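Local coordinates for glutathione s-transferase (PDB 1OYJ), which conjugates reduced glutathione to a wide range of hydrophobic electrophiles, including herbicides, as a tau-class plant glutathione transferase, at residues Arg113-Cys118 / Val170-Trp175. Sequence-based numbering, arbitrary orientation.
Sequences RKLYDC and VPFTAW. With GSH (glutathione), chain O.
Leu115, on helix 97-124, and Phe172, in the turn that joins helices 164-169 and 176-183, bring the two backbones together with their CA atoms 7.4 Å apart, and no hydrogen bond crosses. Leu115 CB sits squarely over the centre of the Phe172 ring, 3.7 Å from its centroid and 3° off the ring normal, a CH-pi contact. From there the CD1 branch leans back toward the root of the phenylalanine, CD1 lying 4.0 Å from Phe172 CB. Tyr116 comes in obliquely, its backbone N 4.0 Å from Phe172 CE2, with its CB a little farther from the same atom. Both segments belong to the all-helical C-terminal domain of the glutathione transferase fold; Phe172 also packs on Pro16 of the thioredoxin-like N-terminal domain, and Leu115 on Ile140 and Leu144 of helix 127-148. Within the turn, Val170 O accepts two bonds from Thr173, one from the backbone N and one from OG1 at 2.7 Å, the latter in the carbonyl plane. Away from Phe172, the same helix holds a glutathione in a mixed disulfide, Cys118 SG to SG2 of glutathione at 2.2 Å, in a second pocket completed by Arg121, Glu136 and Ile140, apart from the site that contains Ser15. Lys114, its chain bent at chi2 (-73°) and extended beyond, delivers NZ between two oxygens of that glutathione, OE1 at 2.9 Å and the carboxylate O31 at 2.6 Å.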
ATOM      1  N   ARG A 113      -4.277  -6.345  -0.499  1.00 22.07           N
ATOM      2  CA  ARG A 113      -4.743  -6.551  -1.846  1.00 24.59           C
ATOM      3  C   ARG A 113      -5.694  -7.719  -1.962  1.00 24.88           C
ATOM      4  O   ARG A 113      -6.422  -7.718  -2.927  1.00 25.14           O
ATOM      5  CB  ARG A 113      -3.594  -6.818  -2.842  1.00 23.59           C
ATOM      6  CG  ARG A 113      -2.689  -5.645  -3.162  1.00 28.90           C
ATOM      7  CD  ARG A 113      -1.352  -5.961  -3.990  1.00 39.12           C
ATOM      8  NE  ARG A 113      -0.768  -4.646  -4.339  1.00 44.74           N
ATOM      9  CZ  ARG A 113      -1.222  -3.890  -5.368  1.00 47.94           C
ATOM     10  NH1 ARG A 113      -0.760  -2.673  -5.559  1.00 47.83           N
ATOM     11  NH2 ARG A 113      -2.098  -4.396  -6.244  1.00 48.22           N
ATOM     12  N   LYS A 114      -5.653  -8.711  -1.060  1.00 22.54           N
ATOM     13  CA  LYS A 114      -6.381  -9.931  -1.295  1.00 22.49           C
ATOM     14  C   LYS A 114      -7.609 -10.237  -0.360  1.00 24.59           C
ATOM     15  O   LYS A 114      -8.695 -10.624  -0.825  1.00 22.76           O
ATOM     16  CB  LYS A 114      -5.376 -11.106  -1.210  1.00 22.28           C
ATOM     17  CG  LYS A 114      -4.248 -11.050  -2.331  1.00 22.69           C
ATOM     18  CD  LYS A 114      -4.763 -11.411  -3.777  1.00 19.98           C
ATOM     19  CE  LYS A 114      -3.703 -11.177  -4.838  1.00 22.93           C
ATOM     20  NZ  LYS A 114      -4.100 -11.528  -6.276  1.00 22.74           N
ATOM     21  N   LEU A 115      -7.432 -10.001   0.939  1.00 24.36           N
ATOM     22  CA  LEU A 115      -8.333 -10.566   1.939  1.00 24.15           C
ATOM     23  C   LEU A 115      -9.711  -9.894   1.873  1.00 24.16           C
ATOM     24  O   LEU A 115     -10.757 -10.532   1.679  1.00 23.00           O
ATOM     25  CB  LEU A 115      -7.715 -10.480   3.329  1.00 23.90           C
ATOM     26  CG  LEU A 115      -6.890 -11.651   3.844  1.00 25.16           C
ATOM     27  CD1 LEU A 115      -7.801 -12.871   4.060  1.00 24.99           C
ATOM     28  CD2 LEU A 115      -5.849 -12.036   2.845  1.00 24.26           C
ATOM     29  N   TYR A 116      -9.713  -8.623   2.058  1.00 24.29           N
ATOM     30  CA  TYR A 116     -10.984  -7.942   2.108  1.00 26.39           C
ATOM     31  C   TYR A 116     -11.775  -8.122   0.839  1.00 26.68           C
ATOM     32  O   TYR A 116     -12.929  -8.544   0.884  1.00 28.01           O
ATOM     33  CB  TYR A 116     -10.764  -6.506   2.363  1.00 26.94           C
ATOM     34  CG  TYR A 116     -12.019  -5.687   2.350  1.00 31.54           C
ATOM     35  CD1 TYR A 116     -12.868  -5.745   3.400  1.00 38.40           C
ATOM     36  CD2 TYR A 116     -12.288  -4.815   1.334  1.00 41.01           C
ATOM     37  CE1 TYR A 116     -13.982  -4.988   3.455  1.00 43.97           C
ATOM     38  CE2 TYR A 116     -13.434  -4.014   1.377  1.00 46.17           C
ATOM     39  CZ  TYR A 116     -14.272  -4.125   2.462  1.00 46.87           C
ATOM     40  OH  TYR A 116     -15.438  -3.382   2.585  1.00 56.57           O
ATOM     41  N   ASP A 117     -11.184  -7.838  -0.294  1.00 26.11           N
ATOM     42  CA  ASP A 117     -11.924  -7.906  -1.543  1.00 28.15           C
ATOM     43  C   ASP A 117     -12.309  -9.320  -1.924  1.00 26.85           C
ATOM     44  O   ASP A 117     -13.429  -9.595  -2.404  1.00 26.17           O
ATOM     45  CB  ASP A 117     -11.110  -7.318  -2.720  1.00 30.52           C
ATOM     46  CG  ASP A 117     -10.788  -5.796  -2.578  1.00 38.91           C
ATOM     47  OD1 ASP A 117     -11.696  -4.983  -2.340  1.00 41.69           O
ATOM     48  OD2 ASP A 117      -9.597  -5.365  -2.652  1.00 47.74           O
ATOM     49  N   CYS A 118     -11.374 -10.241  -1.758  1.00 24.27           N
ATOM     50  CA  CYS A 118     -11.624 -11.564  -2.192  1.00 25.51           C
ATOM     51  C   CYS A 118     -12.567 -12.236  -1.260  1.00 26.33           C
ATOM     52  O   CYS A 118     -13.372 -13.069  -1.675  1.00 25.87           O
ATOM     53  CB  CYS A 118     -10.330 -12.329  -2.389  1.00 24.48           C
ATOM     54  SG  CYS A 118      -9.185 -11.394  -3.490  1.00 27.20           S
ATOM     55  N   VAL A 170      -4.143 -10.767  11.148  1.00 15.63           N
ATOM     56  CA  VAL A 170      -4.907 -11.472  12.238  1.00 17.11           C
ATOM     57  C   VAL A 170      -6.385 -11.153  12.360  1.00 16.35           C
ATOM     58  O   VAL A 170      -7.155 -12.053  12.627  1.00 17.14           O
ATOM     59  CB  VAL A 170      -4.219 -11.428  13.564  1.00 16.07           C
ATOM     60  CG1 VAL A 170      -4.225 -10.103  14.152  1.00 17.29           C
ATOM     61  CG2 VAL A 170      -4.742 -12.522  14.535  1.00 16.91           C
ATOM     62  N   PRO A 171      -6.816  -9.916  12.110  1.00 16.61           N
ATOM     63  CA  PRO A 171      -8.258  -9.673  12.168  1.00 17.49           C
ATOM     64  C   PRO A 171      -9.084 -10.525  11.214  1.00 17.77           C
ATOM     65  O   PRO A 171     -10.210 -10.914  11.534  1.00 17.75           O
ATOM     66  CB  PRO A 171      -8.403  -8.182  11.908  1.00 19.34           C
ATOM     67  CG  PRO A 171      -7.001  -7.609  12.278  1.00 18.49           C
ATOM     68  CD  PRO A 171      -6.052  -8.679  11.843  1.00 16.32           C
ATOM     69  N   PHE A 172      -8.507 -10.917  10.098  1.00 16.73           N
ATOM     70  CA  PHE A 172      -9.244 -11.712   9.185  1.00 18.29           C
ATOM     71  C   PHE A 172      -9.434 -13.151   9.676  1.00 18.79           C
ATOM     72  O   PHE A 172     -10.304 -13.853   9.162  1.00 18.46           O
ATOM     73  CB  PHE A 172      -8.584 -11.655   7.785  1.00 19.39           C
ATOM     74  CG  PHE A 172      -8.633 -10.308   7.167  1.00 19.92           C
ATOM     75  CD1 PHE A 172      -7.539  -9.427   7.219  1.00 19.94           C
ATOM     76  CD2 PHE A 172      -9.785  -9.866   6.571  1.00 20.57           C
ATOM     77  CE1 PHE A 172      -7.688  -8.179   6.640  1.00 20.88           C
ATOM     78  CE2 PHE A 172      -9.866  -8.644   6.051  1.00 16.42           C
ATOM     79  CZ  PHE A 172      -8.844  -7.809   6.078  1.00 18.26           C
ATOM     80  N   THR A 173      -8.646 -13.553  10.682  1.00 18.07           N
ATOM     81  CA  THR A 173      -8.868 -14.890  11.261  1.00 17.84           C
ATOM     82  C   THR A 173     -10.313 -14.980  11.839  1.00 19.23           C
ATOM     83  O   THR A 173     -10.897 -16.046  11.903  1.00 18.52           O
ATOM     84  CB  THR A 173      -7.881 -15.269  12.309  1.00 18.44           C
ATOM     85  OG1 THR A 173      -7.982 -14.425  13.494  1.00 15.00           O
ATOM     86  CG2 THR A 173      -6.465 -15.207  11.755  1.00 21.59           C
ATOM     87  N   ALA A 174     -10.892 -13.843  12.221  1.00 17.66           N
ATOM     88  CA  ALA A 174     -12.242 -13.855  12.692  1.00 18.68           C
ATOM     89  C   ALA A 174     -13.319 -14.077  11.591  1.00 18.42           C
ATOM     90  O   ALA A 174     -14.469 -14.352  11.933  1.00 17.88           O
ATOM     91  CB  ALA A 174     -12.582 -12.585  13.411  1.00 19.81           C
ATOM     92  N   TRP A 175     -12.910 -13.945  10.344  1.00 18.27           N
ATOM     93  CA  TRP A 175     -13.733 -14.176   9.177  1.00 17.71           C
ATOM     94  C   TRP A 175     -13.474 -15.536   8.586  1.00 19.48           C
ATOM     95  O   TRP A 175     -14.152 -15.913   7.621  1.00 21.40           O
ATOM     96  CB  TRP A 175     -13.452 -13.068   8.139  1.00 19.20           C
ATOM     97  CG  TRP A 175     -13.690 -11.687   8.632  1.00 16.73           C
ATOM     98  CD1 TRP A 175     -13.045 -11.069   9.580  1.00 19.63           C
ATOM     99  CD2 TRP A 175     -14.694 -10.765   8.185  1.00 21.41           C
ATOM    100  NE1 TRP A 175     -13.532  -9.804   9.768  1.00 16.92           N
ATOM    101  CE2 TRP A 175     -14.551  -9.600   8.913  1.00 19.40           C
ATOM    102  CE3 TRP A 175     -15.680 -10.809   7.238  1.00 22.26           C
ATOM    103  CZ2 TRP A 175     -15.348  -8.480   8.710  1.00 23.36           C
ATOM    104  CZ3 TRP A 175     -16.494  -9.710   7.098  1.00 21.39           C
ATOM    105  CH2 TRP A 175     -16.305  -8.577   7.797  1.00 21.36           C
TER
HETATM  106  N1  GSH O 800      -6.290  -6.910 -10.794  1.00 66.18           N
HETATM  107  CA1 GSH O 800      -7.370  -7.641 -10.130  1.00 66.31           C
HETATM  108  C1  GSH O 800      -8.269  -8.196 -11.211  1.00 69.16           C
HETATM  109  O11 GSH O 800      -9.468  -7.948 -11.224  1.00 73.75           O
HETATM  110  O12 GSH O 800      -7.815  -8.883 -12.104  1.00 69.57           O
HETATM  111  CB1 GSH O 800      -6.738  -8.743  -9.201  1.00 61.31           C
HETATM  112  CG1 GSH O 800      -7.799  -9.518  -8.408  1.00 52.25           C
HETATM  113  CD1 GSH O 800      -7.364 -10.531  -7.326  1.00 46.44           C
HETATM  114  OE1 GSH O 800      -6.654 -10.184  -6.399  1.00 41.17           O
HETATM  115  N2  GSH O 800      -7.868 -11.763  -7.440  1.00 38.37           N
HETATM  116  CA2 GSH O 800      -7.866 -12.771  -6.376  1.00 37.67           C
HETATM  117  C2  GSH O 800      -7.043 -13.959  -6.741  1.00 37.88           C
HETATM  118  O2  GSH O 800      -7.140 -15.031  -6.101  1.00 36.93           O
HETATM  119  CB2 GSH O 800      -9.286 -13.173  -6.018  1.00 40.10           C
HETATM  120  SG2 GSH O 800     -10.160 -11.729  -5.387  1.00 39.15           S
HETATM  121  N3  GSH O 800      -6.190 -13.701  -7.777  1.00 36.61           N
HETATM  122  CA3 GSH O 800      -5.175 -14.661  -8.177  1.00 35.94           C
HETATM  123  C3  GSH O 800      -4.061 -14.914  -7.161  1.00 36.18           C
HETATM  124  O31 GSH O 800      -3.894 -14.080  -6.208  1.00 36.52           O
HETATM  125  O32 GSH O 800      -3.341 -15.958  -7.315  1.00 33.61           O